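Side-chain contacts in DNA photolyase (Agrobacterium tumefaciens, PDB 4U63), which probably repairs cyclobutane pyrimidine dimers in ultraviolet-damaged DNA by light, with a flavin-adenine dinucleotide cofactor and a methenyltetrahydrofolate antenna: residues A[101-106]-A[130-135]; A[344-349]-A[362-367]; A[354-359]-A[437-442]. All blocks are in the same frame, centred on the assembly; numbering follows the deposited sequence.

Contact 1 (A[101-106]-A[130-135]). With SO4 (sulfate ion), chain O; SO4 (sulfate ion), chain E.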
loop_
_atom_site.group_PDB
_atom_site.type_symbol
_atom_site.label_atom_id
_atom_site.label_comp_id
_atom_site.label_asym_id
_atom_site.label_seq_id
_atom_site.Cartn_x
_atom_site.Cartn_y
_atom_site.Cartn_z
ATOM N N ARG A 101 4.226 -10.003 26.383
ATOM C CA ARG A 101 3.715 -11.155 27.133
ATOM C C ARG A 101 3.779 -12.432 26.281
ATOM O O ARG A 101 4.210 -13.482 26.761
ATOM C CB ARG A 101 2.281 -10.871 27.613
ATOM C CG ARG A 101 1.767 -11.756 28.743
ATOM C CD ARG A 101 1.137 -13.047 28.251
ATOM N NE ARG A 101 0.045 -12.812 27.296
ATOM C CZ ARG A 101 -0.390 -13.692 26.386
ATOM N NH1 ARG A 101 0.163 -14.905 26.268
ATOM N NH2 ARG A 101 -1.390 -13.353 25.576
ATOM N N ILE A 102 3.366 -12.335 25.021
ATOM C CA ILE A 102 3.389 -13.494 24.112
ATOM C C ILE A 102 4.818 -13.984 23.878
ATOM O O ILE A 102 5.092 -15.187 23.946
ATOM C CB ILE A 102 2.694 -13.171 22.770
ATOM C CG1 ILE A 102 1.184 -13.117 22.984
ATOM C CG2 ILE A 102 3.027 -14.202 21.695
ATOM C CD1 ILE A 102 0.460 -12.331 21.924
ATOM N N LEU A 103 5.723 -13.051 23.604
ATOM C CA LEU A 103 7.116 -13.411 23.349
ATOM C C LEU A 103 7.778 -14.016 24.587
ATOM O O LEU A 103 8.476 -15.014 24.482
ATOM C CB LEU A 103 7.900 -12.215 22.818
ATOM C CG LEU A 103 7.528 -11.781 21.394
ATOM C CD1 LEU A 103 8.178 -10.454 21.073
ATOM C CD2 LEU A 103 7.920 -12.823 20.345
ATOM N N ARG A 104 7.546 -13.422 25.757
ATOM C CA ARG A 104 8.078 -13.975 27.007
ATOM C C ARG A 104 7.561 -15.386 27.284
ATOM O O ARG A 104 8.318 -16.249 27.729
ATOM C CB ARG A 104 7.757 -13.060 28.186
ATOM C CG ARG A 104 8.618 -11.822 28.247
ATOM C CD ARG A 104 8.206 -10.962 29.427
ATOM N NE ARG A 104 8.935 -9.695 29.490
ATOM C CZ ARG A 104 10.186 -9.553 29.937
ATOM N NH1 ARG A 104 10.889 -10.602 30.365
ATOM N NH2 ARG A 104 10.745 -8.342 29.955
ATOM N N ASP A 105 6.276 -15.611 27.018
ATOM C CA ASP A 105 5.683 -16.933 27.186
ATOM C C ASP A 105 6.294 -17.948 26.207
ATOM O O ASP A 105 6.606 -19.069 26.607
ATOM C CB ASP A 105 4.161 -16.874 27.035
ATOM C CG ASP A 105 3.472 -16.182 28.212
ATOM O OD1 ASP A 105 4.158 -15.648 29.123
ATOM O OD2 ASP A 105 2.223 -16.170 28.224
ATOM N N LEU A 106 6.474 -17.557 24.944
ATOM C CA LEU A 106 7.146 -18.428 23.953
ATOM C C LEU A 106 8.587 -18.737 24.344
ATOM O O LEU A 106 9.041 -19.871 24.220
ATOM C CB LEU A 106 7.129 -17.810 22.550
ATOM C CG LEU A 106 5.815 -17.912 21.784
ATOM C CD1 LEU A 106 5.870 -17.050 20.531
ATOM C CD2 LEU A 106 5.502 -19.356 21.416
ATOM N N LYS A 130 11.393 -0.620 19.327
ATOM C CA LYS A 130 12.484 -0.080 20.157
ATOM C C LYS A 130 12.251 -0.362 21.648
ATOM O O LYS A 130 13.171 -0.784 22.364
ATOM C CB LYS A 130 12.664 1.425 19.914
ATOM C CG LYS A 130 13.823 2.055 20.694
ATOM C CD LYS A 130 14.044 3.514 20.316
ATOM C CE LYS A 130 15.263 4.098 21.027
ATOM N NZ LYS A 130 15.349 5.576 20.851
ATOM N N ALA A 131 11.024 -0.136 22.109
ATOM C CA ALA A 131 10.692 -0.319 23.526
ATOM C C ALA A 131 10.768 -1.790 23.920
ATOM O O ALA A 131 11.331 -2.139 24.956
ATOM C CB ALA A 131 9.313 0.241 23.829
ATOM N N LEU A 132 10.207 -2.643 23.070
ATOM C CA LEU A 132 10.179 -4.071 23.312
ATOM C C LEU A 132 11.587 -4.646 23.342
ATOM O O LEU A 132 11.920 -5.451 24.224
ATOM C CB LEU A 132 9.347 -4.756 22.234
ATOM C CG LEU A 132 9.209 -6.266 22.336
ATOM C CD1 LEU A 132 8.537 -6.688 23.631
ATOM C CD2 LEU A 132 8.433 -6.752 21.132
ATOM N N LYS A 133 12.409 -4.215 22.383
ATOM C CA LYS A 133 13.795 -4.660 22.268
ATOM C C LYS A 133 14.580 -4.358 23.538
ATOM O O LYS A 133 15.294 -5.228 24.048
ATOM C CB LYS A 133 14.447 -3.997 21.058
ATOM C CG LYS A 133 15.876 -4.410 20.784
ATOM C CD LYS A 133 16.304 -4.010 19.382
ATOM C CE LYS A 133 16.390 -2.499 19.224
ATOM N NZ LYS A 133 16.875 -2.129 17.865
ATOM N N GLN A 134 14.442 -3.136 24.060
ATOM C CA GLN A 134 15.128 -2.769 25.297
ATOM C C GLN A 134 14.667 -3.617 26.489
ATOM O O GLN A 134 15.488 -4.031 27.305
ATOM C CB GLN A 134 14.937 -1.280 25.611
ATOM C CG GLN A 134 15.759 -0.780 26.796
ATOM C CD GLN A 134 17.250 -0.952 26.578
ATOM O OE1 GLN A 134 17.802 -0.436 25.610
ATOM N NE2 GLN A 134 17.907 -1.676 27.472
ATOM N N LYS A 135 13.364 -3.856 26.599
ATOM C CA LYS A 135 12.831 -4.667 27.705
ATOM C C LYS A 135 13.352 -6.096 27.653
ATOM O O LYS A 135 13.736 -6.646 28.676
ATOM C CB LYS A 135 11.301 -4.690 27.695
ATOM C CG LYS A 135 10.665 -3.420 28.237
ATOM C CD LYS A 135 9.157 -3.475 28.086
ATOM C CE LYS A 135 8.514 -2.112 28.283
ATOM N NZ LYS A 135 8.485 -1.679 29.705
HETATM S S SO4 O . -2.692 -9.974 27.059
HETATM O O1 SO4 O . -1.725 -9.448 28.047
HETATM O O2 SO4 O . -3.757 -10.732 27.750
HETATM O O3 SO4 O . -3.304 -8.851 26.319
HETATM O O4 SO4 O . -1.983 -10.848 26.102
HETATM S S SO4 E . 19.550 -4.271 16.003
HETATM O O1 SO4 E . 20.213 -3.763 17.218
HETATM O O2 SO4 E . 19.762 -5.719 15.847
HETATM O O3 SO4 E . 18.106 -3.980 16.129
HETATM O O4 SO4 E . 20.110 -3.591 14.817
#
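Leu103 and Leu132 meet through a single methyl pair, CD1 of Leu103 lying 3.7 Å from CD2 of Leu132, and their side chains run at roughly right angles to one another. Leu132 starts out pointing along the flank of its helix; with CG trans to the backbone N (chi1 -180°), its branched end is swung back toward Leu103. Contact is sparse: the backbones stay well separated, with the CA atoms of Leu103 and Leu132 9.8 Å apart. Both leucines also touch Trp30 of strand 27-31, so the pair lies where two helices pack on the same face of the five-stranded parallel sheet. These helices, 99-110 and 123-138, are successive connections of a Rossmann-like alpha/beta domain, the first crossing from strand 93-96 to strand 114-118 and the second leading on to strand 142-146. Nearer the surface, the extended chain of Arg104 reaches across. Its NH2 comes to 3.7 Å from O of Lys135, obliquely to the guanidinium plane and too far to count as a hydrogen bond, and to 4.3 Å from CB of the same lysine. The charge is met elsewhere: NH2 forms a salt bridge with Asp139, just beyond helix 123-138, and NE forms one with Glu100, one turn back on its own helix.

Contact 2 (A[344-349]-A[362-367]). With FAD (flavin-adenine dinucleotide), chain C.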
loop_
_atom_site.group_PDB
_atom_site.type_symbol
_atom_site.label_atom_id
_atom_site.label_comp_id
_atom_site.label_asym_id
_atom_site.label_seq_id
_atom_site.Cartn_x
_atom_site.Cartn_y
_atom_site.Cartn_z
ATOM N N TYR A 344 -19.751 12.526 -12.083
ATOM C CA TYR A 344 -18.549 12.719 -12.898
ATOM C C TYR A 344 -18.007 11.325 -13.207
ATOM O O TYR A 344 -17.429 10.677 -12.330
ATOM C CB TYR A 344 -17.509 13.560 -12.141
ATOM C CG TYR A 344 -17.891 15.017 -12.059
ATOM C CD1 TYR A 344 -18.766 15.478 -11.067
ATOM C CD2 TYR A 344 -17.401 15.940 -12.985
ATOM C CE1 TYR A 344 -19.133 16.816 -10.997
ATOM C CE2 TYR A 344 -17.763 17.276 -12.923
ATOM C CZ TYR A 344 -18.628 17.713 -11.930
ATOM O OH TYR A 344 -18.979 19.044 -11.881
ATOM N N PRO A 345 -18.212 10.836 -14.447
ATOM C CA PRO A 345 -17.904 9.420 -14.737
ATOM C C PRO A 345 -16.510 8.921 -14.355
ATOM O O PRO A 345 -16.395 7.834 -13.827
ATOM C CB PRO A 345 -18.131 9.329 -16.238
ATOM C CG PRO A 345 -19.243 10.300 -16.466
ATOM C CD PRO A 345 -18.897 11.470 -15.590
ATOM N N ILE A 346 -15.468 9.699 -14.613
ATOM C CA ILE A 346 -14.107 9.231 -14.304
ATOM C C ILE A 346 -13.917 9.041 -12.794
ATOM O O ILE A 346 -13.262 8.095 -12.362
ATOM C CB ILE A 346 -13.015 10.144 -14.932
ATOM C CG1 ILE A 346 -11.622 9.529 -14.788
ATOM C CG2 ILE A 346 -13.016 11.543 -14.332
ATOM C CD1 ILE A 346 -11.432 8.239 -15.543
ATOM N N VAL A 347 -14.510 9.940 -12.007
ATOM C CA VAL A 347 -14.450 9.858 -10.546
ATOM C C VAL A 347 -15.216 8.624 -10.094
ATOM O O VAL A 347 -14.719 7.814 -9.312
ATOM C CB VAL A 347 -15.034 11.128 -9.891
ATOM C CG1 VAL A 347 -15.151 10.976 -8.372
ATOM C CG2 VAL A 347 -14.178 12.336 -10.250
ATOM N N ASP A 348 -16.424 8.477 -10.621
ATOM C CA ASP A 348 -17.275 7.341 -10.264
ATOM C C ASP A 348 -16.653 6.000 -10.642
ATOM O O ASP A 348 -16.682 5.054 -9.857
ATOM C CB ASP A 348 -18.665 7.526 -10.851
ATOM C CG ASP A 348 -19.402 8.702 -10.213
ATOM O OD1 ASP A 348 -18.957 9.176 -9.138
ATOM O OD2 ASP A 348 -20.415 9.156 -10.766
ATOM N N ALA A 349 -16.054 5.932 -11.825
ATOM C CA ALA A 349 -15.337 4.731 -12.246
ATOM C C ALA A 349 -14.254 4.340 -11.233
ATOM O O ALA A 349 -14.172 3.187 -10.827
ATOM C CB ALA A 349 -14.745 4.930 -13.632
ATOM N N ASN A 362 -3.481 4.661 -10.365
ATOM C CA ASN A 362 -2.883 5.846 -9.721
ATOM C C ASN A 362 -3.378 7.196 -10.245
ATOM O O ASN A 362 -3.633 8.122 -9.461
ATOM C CB ASN A 362 -1.358 5.846 -9.809
ATOM C CG ASN A 362 -0.752 7.110 -9.178
ATOM O OD1 ASN A 362 -0.749 7.262 -7.958
ATOM N ND2 ASN A 362 -0.275 8.034 -10.016
ATOM N N ARG A 363 -3.470 7.327 -11.558
ATOM C CA ARG A 363 -4.008 8.555 -12.154
ATOM C C ARG A 363 -5.397 8.863 -11.604
ATOM O O ARG A 363 -5.709 10.004 -11.283
ATOM C CB ARG A 363 -4.032 8.474 -13.680
ATOM C CG ARG A 363 -4.675 9.663 -14.390
ATOM C CD ARG A 363 -4.093 11.010 -13.994
ATOM N NE ARG A 363 -2.679 11.137 -14.325
ATOM C CZ ARG A 363 -1.970 12.257 -14.184
ATOM N NH1 ARG A 363 -2.534 13.370 -13.708
ATOM N NH2 ARG A 363 -0.682 12.269 -14.517
ATOM N N VAL A 364 -6.215 7.827 -11.475
ATOM C CA VAL A 364 -7.575 8.007 -11.005
ATOM C C VAL A 364 -7.577 8.289 -9.488
ATOM O O VAL A 364 -8.438 9.045 -9.004
ATOM C CB VAL A 364 -8.481 6.826 -11.433
ATOM C CG1 VAL A 364 -9.911 7.103 -11.046
ATOM C CG2 VAL A 364 -8.396 6.620 -12.949
ATOM N N ARG A 365 -6.621 7.719 -8.736
ATOM C CA ARG A 365 -6.476 8.100 -7.315
ATOM C C ARG A 365 -6.269 9.603 -7.173
ATOM O O ARG A 365 -6.883 10.240 -6.316
ATOM C CB ARG A 365 -5.334 7.361 -6.617
ATOM C CG ARG A 365 -5.525 5.872 -6.503
ATOM C CD ARG A 365 -4.578 5.225 -5.510
ATOM N NE ARG A 365 -4.406 3.810 -5.814
ATOM C CZ ARG A 365 -3.878 2.879 -5.015
ATOM N NH1 ARG A 365 -3.463 3.154 -3.778
ATOM N NH2 ARG A 365 -3.782 1.635 -5.469
ATOM N N MET A 366 -5.401 10.169 -8.014
ATOM C CA MET A 366 -5.153 11.610 -7.979
ATOM C C MET A 366 -6.434 12.390 -8.313
ATOM O O MET A 366 -6.761 13.378 -7.660
ATOM C CB MET A 366 -4.038 11.999 -8.952
ATOM C CG MET A 366 -2.679 11.409 -8.629
ATOM S SD MET A 366 -1.466 11.771 -9.918
ATOM C CE MET A 366 -1.258 13.528 -9.660
ATOM N N ILE A 367 -7.162 11.928 -9.325
ATOM C CA ILE A 367 -8.404 12.588 -9.750
ATOM C C ILE A 367 -9.477 12.532 -8.661
ATOM O O ILE A 367 -10.109 13.555 -8.382
ATOM C CB ILE A 367 -8.946 12.000 -11.073
ATOM C CG1 ILE A 367 -7.974 12.315 -12.228
ATOM C CG2 ILE A 367 -10.324 12.572 -11.400
ATOM C CD1 ILE A 367 -8.199 11.483 -13.471
HETATM P PA FAD C . 3.282 0.537 -10.448
HETATM O O1A FAD C . 3.046 1.647 -11.420
HETATM O O2A FAD C . 3.532 -0.838 -10.973
HETATM O O5B FAD C . 4.461 1.031 -9.477
HETATM C C5B FAD C . 5.324 0.114 -8.796
HETATM C C4B FAD C . 5.351 0.369 -7.296
HETATM O O4B FAD C . 5.824 1.683 -7.002
HETATM C C3B FAD C . 3.992 0.279 -6.643
HETATM O O3B FAD C . 3.592 -1.082 -6.411
HETATM C C2B FAD C . 4.202 1.087 -5.380
HETATM O O2B FAD C . 4.833 0.313 -4.358
HETATM C C1B FAD C . 5.148 2.171 -5.832
HETATM N N9A FAD C . 4.480 3.437 -6.207
HETATM C C8A FAD C . 4.058 3.775 -7.438
HETATM N N7A FAD C . 3.521 5.013 -7.448
HETATM C C5A FAD C . 3.615 5.501 -6.193
HETATM C C6A FAD C . 3.226 6.749 -5.529
HETATM N N6A FAD C . 2.634 7.735 -6.232
HETATM N N1A FAD C . 3.485 6.852 -4.206
HETATM C C2A FAD C . 4.071 5.853 -3.506
HETATM N N3A FAD C . 4.451 4.685 -4.065
HETATM C C4A FAD C . 4.246 4.462 -5.379
HETATM N N1 FAD C . 0.336 3.397 -2.877
HETATM C C2 FAD C . 0.427 2.418 -1.950
HETATM O O2 FAD C . 1.296 1.536 -2.133
HETATM N N3 FAD C . -0.379 2.384 -0.860
HETATM C C4 FAD C . -1.325 3.331 -0.632
HETATM O O4 FAD C . -2.060 3.304 0.389
HETATM C C4X FAD C . -1.486 4.424 -1.612
HETATM N N5 FAD C . -2.424 5.409 -1.488
HETATM C C5X FAD C . -2.514 6.412 -2.410
HETATM C C6 FAD C . -3.447 7.431 -2.271
HETATM C C7 FAD C . -3.558 8.455 -3.216
HETATM C C7M FAD C . -4.581 9.555 -3.048
HETATM C C8 FAD C . -2.669 8.460 -4.399
HETATM C C8M FAD C . -2.738 9.545 -5.452
HETATM C C9 FAD C . -1.748 7.457 -4.544
HETATM C C9A FAD C . -1.617 6.427 -3.608
HETATM N N10 FAD C . -0.658 5.383 -3.772
HETATM C C10 FAD C . -0.575 4.387 -2.784
HETATM C "C1'" FAD C . 0.301 5.365 -4.883
HETATM C "C2'" FAD C . -0.036 4.634 -6.164
HETATM O "O2'" FAD C . -1.292 5.106 -6.663
HETATM C "C3'" FAD C . -0.040 3.129 -5.982
HETATM O "O3'" FAD C . 1.192 2.680 -5.425
HETATM C "C4'" FAD C . -0.265 2.467 -7.342
HETATM O "O4'" FAD C . -1.591 2.747 -7.784
HETATM C "C5'" FAD C . -0.060 0.971 -7.215
HETATM O "O5'" FAD C . -0.266 0.294 -8.463
HETATM P P FAD C . 0.940 -0.570 -9.079
HETATM O O1P FAD C . 0.447 -1.228 -10.319
HETATM O O2P FAD C . 1.510 -1.489 -8.035
HETATM O O3P FAD C . 2.019 0.568 -9.429
#
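Ile346 and Ile367 meet because their first torsions turn the same branch toward the interface: chi1 of -171° sets CG2 of Ile346 between its backbone N and carbonyl carbon, while chi1 of -66° puts CG2 of Ile367 trans to its own N. CG2 of Ile346 and CG2 of Ile367 lie 4.1 Å apart, and the side chains cross near a right angle. CG2 of Ile367 also meets CG2 of Val347 at 4.0 Å, so this one methyl sits against two consecutive residues of helix 345-357. Beside it, CG1 of Val364 packs on the backbone, 3.7 Å from O of Ile346, and CG2 of Val364 lies 4.3 Å from CD1 of Ile346. No hydrogen bond spans the two segments; the joint is apolar and buried in the helical FAD-binding domain of the photolyase, with the short helix axes passing 9.3 Å apart at a crossing angle of -115°. The other side of helix 362-375 serves the flavin pocket. Asn362 accepts a hydrogen bond at OD1 from the ribityl O2' of the cofactor, 2.6 Å away. Arg365 brings NH1 to 3.2 Å from the flavin atom C4X, its guanidinium held by a salt bridge from NH2 to Asp393 and a hydrogen bond from NE to O of Met360. Around the apolar joint, Tyr435 of helix 434-439 touches Ile346 and Val364, while Gln425 of helix 422-429 packs on Ile367.

Contact 3 (A[354-359]-A[437-442]). With MHF (5,10-methenyl-6,7,8-trihydrofolic acid), chain B.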
loop_
_atom_site.group_PDB
_atom_site.type_symbol
_atom_site.label_atom_id
_atom_site.label_comp_id
_atom_site.label_asym_id
_atom_site.label_seq_id
_atom_site.Cartn_x
_atom_site.Cartn_y
_atom_site.Cartn_z
ATOM N N LEU A 354 -12.364 0.750 -6.935
ATOM C CA LEU A 354 -11.887 0.567 -5.575
ATOM C C LEU A 354 -12.801 -0.362 -4.776
ATOM O O LEU A 354 -12.335 -1.313 -4.132
ATOM C CB LEU A 354 -11.785 1.932 -4.891
ATOM C CG LEU A 354 -11.394 2.009 -3.420
ATOM C CD1 LEU A 354 -10.065 1.321 -3.154
ATOM C CD2 LEU A 354 -11.346 3.466 -2.992
ATOM N N TRP A 355 -14.098 -0.101 -4.827
ATOM C CA TRP A 355 -15.064 -0.929 -4.113
ATOM C C TRP A 355 -15.035 -2.387 -4.589
ATOM O O TRP A 355 -15.107 -3.307 -3.767
ATOM C CB TRP A 355 -16.474 -0.364 -4.271
ATOM C CG TRP A 355 -17.463 -0.925 -3.324
ATOM C CD1 TRP A 355 -18.542 -1.696 -3.631
ATOM C CD2 TRP A 355 -17.480 -0.756 -1.902
ATOM N NE1 TRP A 355 -19.229 -2.022 -2.494
ATOM C CE2 TRP A 355 -18.599 -1.456 -1.416
ATOM C CE3 TRP A 355 -16.655 -0.081 -0.994
ATOM C CZ2 TRP A 355 -18.922 -1.497 -0.055
ATOM C CZ3 TRP A 355 -16.977 -0.125 0.365
ATOM C CH2 TRP A 355 -18.095 -0.826 0.815
ATOM N N GLN A 356 -14.909 -2.593 -5.900
ATOM C CA GLN A 356 -14.975 -3.940 -6.483
ATOM C C GLN A 356 -13.695 -4.752 -6.333
ATOM O O GLN A 356 -13.758 -5.943 -6.045
ATOM C CB GLN A 356 -15.322 -3.862 -7.971
ATOM C CG GLN A 356 -15.638 -5.215 -8.585
ATOM C CD GLN A 356 -15.916 -5.153 -10.076
ATOM O OE1 GLN A 356 -15.872 -4.084 -10.691
ATOM N NE2 GLN A 356 -16.205 -6.312 -10.666
ATOM N N HIS A 357 -12.544 -4.112 -6.554
ATOM C CA HIS A 357 -11.259 -4.812 -6.635
ATOM C C HIS A 357 -10.229 -4.471 -5.547
ATOM O O HIS A 357 -9.145 -5.064 -5.512
ATOM C CB HIS A 357 -10.633 -4.547 -8.007
ATOM C CG HIS A 357 -11.397 -5.148 -9.145
ATOM N ND1 HIS A 357 -11.517 -4.527 -10.369
ATOM C CD2 HIS A 357 -12.089 -6.307 -9.242
ATOM C CE1 HIS A 357 -12.236 -5.280 -11.174
ATOM N NE2 HIS A 357 -12.606 -6.365 -10.514
ATOM N N GLY A 358 -10.549 -3.528 -4.671
ATOM C CA GLY A 358 -9.640 -3.163 -3.598
ATOM C C GLY A 358 -8.428 -2.379 -4.046
ATOM O O GLY A 358 -7.433 -2.323 -3.331
ATOM N N THR A 359 -8.512 -1.763 -5.220
ATOM C CA THR A 359 -7.425 -0.951 -5.737
ATOM C C THR A 359 -7.969 0.073 -6.717
ATOM O O THR A 359 -9.117 0.000 -7.123
ATOM C CB THR A 359 -6.337 -1.817 -6.405
ATOM O OG1 THR A 359 -5.163 -1.034 -6.614
ATOM C CG2 THR A 359 -6.821 -2.414 -7.732
ATOM N N ARG A 437 -16.525 2.934 -19.146
ATOM C CA ARG A 437 -17.475 1.882 -19.542
ATOM C C ARG A 437 -17.311 0.592 -18.738
ATOM O O ARG A 437 -18.297 -0.117 -18.495
ATOM C CB ARG A 437 -17.359 1.570 -21.040
ATOM C CG ARG A 437 -17.850 2.700 -21.919
ATOM C CD ARG A 437 -18.092 2.274 -23.354
ATOM N NE ARG A 437 -18.303 3.475 -24.168
ATOM C CZ ARG A 437 -17.329 4.175 -24.746
ATOM N NH1 ARG A 437 -17.619 5.268 -25.451
ATOM N NH2 ARG A 437 -16.060 3.788 -24.635
ATOM N N ARG A 438 -16.077 0.295 -18.334
ATOM C CA ARG A 438 -15.784 -0.895 -17.538
ATOM C C ARG A 438 -16.428 -0.823 -16.166
ATOM O O ARG A 438 -17.031 -1.794 -15.708
ATOM C CB ARG A 438 -14.274 -1.064 -17.393
ATOM C CG ARG A 438 -13.822 -2.277 -16.590
ATOM C CD ARG A 438 -12.322 -2.459 -16.736
ATOM N NE ARG A 438 -11.975 -2.730 -18.134
ATOM C CZ ARG A 438 -10.859 -2.336 -18.754
ATOM N NH1 ARG A 438 -9.917 -1.620 -18.127
ATOM N NH2 ARG A 438 -10.686 -2.658 -20.034
ATOM N N PHE A 439 -16.307 0.329 -15.517
ATOM C CA PHE A 439 -16.804 0.499 -14.142
ATOM C C PHE A 439 -18.106 1.272 -13.983
ATOM O O PHE A 439 -18.688 1.251 -12.903
ATOM C CB PHE A 439 -15.692 1.101 -13.295
ATOM C CG PHE A 439 -14.502 0.194 -13.171
ATOM C CD1 PHE A 439 -14.577 -0.942 -12.389
ATOM C CD2 PHE A 439 -13.326 0.456 -13.859
ATOM C CE1 PHE A 439 -13.504 -1.796 -12.271
ATOM C CE2 PHE A 439 -12.239 -0.395 -13.751
ATOM C CZ PHE A 439 -12.325 -1.527 -12.958
ATOM N N VAL A 440 -18.559 1.937 -15.043
ATOM C CA VAL A 440 -19.856 2.598 -15.070
ATOM C C VAL A 440 -20.571 2.061 -16.333
ATOM O O VAL A 440 -20.786 2.804 -17.305
ATOM C CB VAL A 440 -19.716 4.140 -15.083
ATOM C CG1 VAL A 440 -21.051 4.796 -14.762
ATOM C CG2 VAL A 440 -18.649 4.603 -14.089
ATOM N N PRO A 441 -20.932 0.752 -16.324
ATOM C CA PRO A 441 -21.500 0.098 -17.509
ATOM C C PRO A 441 -22.843 0.655 -17.967
ATOM O O PRO A 441 -23.200 0.483 -19.116
ATOM C CB PRO A 441 -21.647 -1.364 -17.065
ATOM C CG PRO A 441 -21.815 -1.282 -15.591
ATOM C CD PRO A 441 -20.876 -0.184 -15.183
ATOM N N GLU A 442 -23.577 1.319 -17.087
ATOM C CA GLU A 442 -24.803 2.013 -17.497
ATOM C C GLU A 442 -24.570 3.122 -18.543
ATOM O O GLU A 442 -25.506 3.537 -19.209
ATOM C CB GLU A 442 -25.542 2.594 -16.294
ATOM C CG GLU A 442 -24.764 3.620 -15.489
ATOM C CD GLU A 442 -24.024 3.008 -14.323
ATOM O OE1 GLU A 442 -23.289 2.016 -14.533
ATOM O OE2 GLU A 442 -24.171 3.525 -13.199
HETATM N N1 MHF B . -13.080 -2.524 0.645
HETATM C C2 MHF B . -13.365 -2.703 -0.649
HETATM N NA2 MHF B . -12.377 -2.501 -1.541
HETATM N N3 MHF B . -14.610 -3.096 -1.085
HETATM C C4 MHF B . -15.613 -3.297 -0.211
HETATM O O4 MHF B . -16.746 -3.644 -0.587
HETATM C C4A MHF B . -15.329 -3.108 1.219
HETATM N N5 MHF B . -16.266 -3.227 2.231
HETATM C C6 MHF B . -16.068 -2.613 3.546
HETATM C C7 MHF B . -14.633 -2.950 3.963
HETATM N N8 MHF B . -13.689 -2.529 2.921
HETATM C C8A MHF B . -13.984 -2.683 1.611
HETATM C C9 MHF B . -17.208 -3.190 4.407
HETATM N N10 MHF B . -17.898 -4.150 3.523
HETATM C C11 MHF B . -17.570 -3.782 2.155
HETATM C C12 MHF B . -21.953 -5.188 4.163
HETATM C C13 MHF B . -21.576 -4.656 2.922
HETATM C C14 MHF B . -20.262 -4.294 2.684
HETATM C C15 MHF B . -19.285 -4.447 3.692
HETATM C C16 MHF B . -19.653 -5.000 4.912
HETATM C C17 MHF B . -20.975 -5.366 5.148
HETATM C C MHF B . -23.372 -5.612 4.445
HETATM O O MHF B . -23.571 -6.246 5.469
HETATM N N MHF B . -24.344 -5.358 3.557
HETATM C CA MHF B . -25.702 -5.871 3.645
HETATM C CB MHF B . -26.726 -4.758 3.864
HETATM C CG MHF B . -26.194 -3.576 4.672
HETATM C CD MHF B . -25.327 -2.607 3.887
HETATM O OE1 MHF B . -25.236 -2.707 2.645
HETATM O OE2 MHF B . -24.717 -1.722 4.520
HETATM C CT MHF B . -26.036 -6.619 2.379
HETATM O O1 MHF B . -26.162 -7.861 2.442
HETATM O O2 MHF B . -26.173 -5.988 1.303
HETATM O O HOH W 1 -16.219 -4.199 -13.591
#
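The last turn of helix 345-357, which borders the methenyltetrahydrofolate antenna pocket, presents Gln356 and His357 to Phe439 at the end of helix 434-439. Both meet the rim of the phenyl ring. OE1 of Gln356 lies 3.7 Å from CE1 of Phe439, near the ring plane, with the amide turned 84° against the ring. A chi1 of -170° and an extended chain carry that amide outward from the helix; NE2 is hydrogen-bonded to Asp218, and OE1 accepts a hydrogen bond from a water 2.9 Å away, which reaches on weakly to O of Arg438. CE1 of His357 approaches CE1 of Phe439 to 3.9 Å. These two rings meet rim to rim with planes at 78°, neither lying over the other's face, so this is not a stack. Gly358, with positive phi, ends the helix immediately afterward. The same turn also lines the antenna site: the pterin carbonyl O4 sits over the centre of one face of the Trp355 indole, 2.9 Å above its plane. NA2 of the folate donates a hydrogen bond to O of Leu354 at 2.9 Å.

In the fold
Contact 1 comes first along the chain and stands apart, in the alpha/beta domain: its centre is about 45 Å from that of contact 2 and about 44 Å from that of contact 3, across the centre of the molecule. Contacts 2 and 3 both lie in the helical FAD-binding region, about 11 Å apart between centres, and their segments alternate in sequence. They share helix 345-357, which contributes its first turn to 344-349 and its last to 354-359. The two also touch directly: Arg365 NH2, whose residue lies against the flavin, comes to 3.2 Å from Thr359 OG1, which follows Gly358 of the antenna pocket, so the two cofactor sites are linked by direct packing.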